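Local coordinates for protein CRISPR-associated endoribonuclease Cas6 1 (Methanocaldococcus jannaschii DSM 2661, PDB 5YI6) that probably cleaves CRISPR transcripts as a metal-independent endoribonuclease of the Cas6 family, helping to produce crRNA for antiviral defence, at residues 17-20 and 21-25. Sequence-based numbering, arbitrary orientation.
Sequences TVIP and YNHQY
Pro20 and His23 form the ends of a type I beta turn that takes the chain from the edge strand 17-20 into helix 23-35, in the N-terminal region of this Cas6 protein. Tyr21 and Asn22, at the two central positions, adopt the backbone conformations that identify the turn type, and His23 N closes it on Pro20 O at 3.1 Å. The same oxygen takes a second bond from the His23 side chain: ND1 reaches Pro20 O at 3.0 Å, almost in line with the C=O bond and within 3° of the imidazole plane. One carbonyl is thus held by both the backbone and the ring of a single residue. A chi1 of 74° places CG between N and the carbonyl carbon of His23, which lets ND1 meet Pro20 O. The other ring nitrogen, NE2, bonds to Leu60 N, so both ring nitrogens of the buried imidazole are engaged and its rotation is fixed; with ND1 donating, NE2 would act as acceptor, consistent with a neutral ring. Within the turn, Asn22 OD1 lies 3.3 Å from Pro20 CB, a van der Waals contact. Ile19 CG2 rests over one face of the imidazole in a CH-pi contact: it stands 3.9 Å from the His23 ring centroid, offset toward the rim and nearest to ND1.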
# COMPACT_ATOMS: atom_id res chain seq x y z
N THR A 17 17.46 12.47 -9.60
CA THR A 17 17.75 11.43 -8.60
C THR A 17 17.18 10.08 -9.05
O THR A 17 16.06 10.01 -9.55
CB THR A 17 17.13 11.79 -7.23
OG1 THR A 17 17.75 12.99 -6.74
CG2 THR A 17 17.33 10.67 -6.21
N VAL A 18 17.91 8.99 -8.81
CA VAL A 18 17.42 7.65 -9.12
C VAL A 18 16.78 7.05 -7.87
O VAL A 18 17.39 7.05 -6.80
CB VAL A 18 18.54 6.73 -9.63
CG1 VAL A 18 17.99 5.30 -9.80
CG2 VAL A 18 19.11 7.25 -10.96
N ILE A 19 15.53 6.60 -7.99
CA ILE A 19 14.86 5.84 -6.94
C ILE A 19 15.07 4.36 -7.25
O ILE A 19 14.51 3.87 -8.25
CB ILE A 19 13.37 6.19 -6.84
CG1 ILE A 19 13.15 7.72 -6.70
CG2 ILE A 19 12.67 5.34 -5.71
CD1 ILE A 19 14.00 8.41 -5.69
N PRO A 20 15.84 3.63 -6.44
CA PRO A 20 16.15 2.22 -6.75
C PRO A 20 14.90 1.38 -6.93
O PRO A 20 13.86 1.62 -6.31
CB PRO A 20 16.94 1.76 -5.52
CG PRO A 20 17.47 2.99 -4.90
CD PRO A 20 16.43 4.06 -5.17
N TYR A 21 15.01 0.36 -7.81
CA TYR A 21 13.94 -0.60 -7.99
C TYR A 21 13.58 -1.30 -6.68
O TYR A 21 12.42 -1.67 -6.49
CB TYR A 21 14.33 -1.67 -9.01
CG TYR A 21 14.43 -1.11 -10.40
CD1 TYR A 21 13.32 -0.49 -10.98
CD2 TYR A 21 15.61 -1.21 -11.13
CE1 TYR A 21 13.39 0.04 -12.26
CE2 TYR A 21 15.69 -0.68 -12.42
CZ TYR A 21 14.57 -0.06 -12.97
OH TYR A 21 14.60 0.48 -14.24
N ASN A 22 14.55 -1.48 -5.80
CA ASN A 22 14.28 -2.21 -4.57
C ASN A 22 13.90 -1.27 -3.42
O ASN A 22 14.03 -1.65 -2.26
CB ASN A 22 15.48 -3.08 -4.19
CG ASN A 22 16.69 -2.27 -3.72
OD1 ASN A 22 16.71 -1.05 -3.82
ND2 ASN A 22 17.69 -2.96 -3.20
N HIS A 23 13.38 -0.07 -3.73
CA HIS A 23 13.16 0.89 -2.65
C HIS A 23 12.03 0.50 -1.70
O HIS A 23 11.96 1.09 -0.62
CB HIS A 23 12.84 2.29 -3.20
CG HIS A 23 11.47 2.42 -3.78
ND1 HIS A 23 11.20 2.20 -5.11
CD2 HIS A 23 10.29 2.79 -3.21
CE1 HIS A 23 9.91 2.39 -5.34
NE2 HIS A 23 9.33 2.74 -4.20
N GLN A 24 11.11 -0.39 -2.08
CA GLN A 24 9.91 -0.56 -1.25
C GLN A 24 10.27 -0.94 0.18
O GLN A 24 9.67 -0.45 1.14
CB GLN A 24 8.97 -1.61 -1.85
CG GLN A 24 7.51 -1.59 -1.26
CD GLN A 24 7.38 -2.18 0.12
OE1 GLN A 24 8.14 -3.09 0.51
NE2 GLN A 24 6.39 -1.67 0.89
N TYR A 25 11.25 -1.83 0.34
CA TYR A 25 11.65 -2.28 1.69
C TYR A 25 12.10 -1.11 2.56
O TYR A 25 11.73 -1.00 3.76
CB TYR A 25 12.75 -3.32 1.53
CG TYR A 25 13.36 -3.81 2.81
CD1 TYR A 25 12.69 -4.72 3.60
CD2 TYR A 25 14.63 -3.39 3.20
CE1 TYR A 25 13.26 -5.20 4.77
CE2 TYR A 25 15.21 -3.87 4.36
CZ TYR A 25 14.51 -4.77 5.15
OH TYR A 25 15.06 -5.28 6.31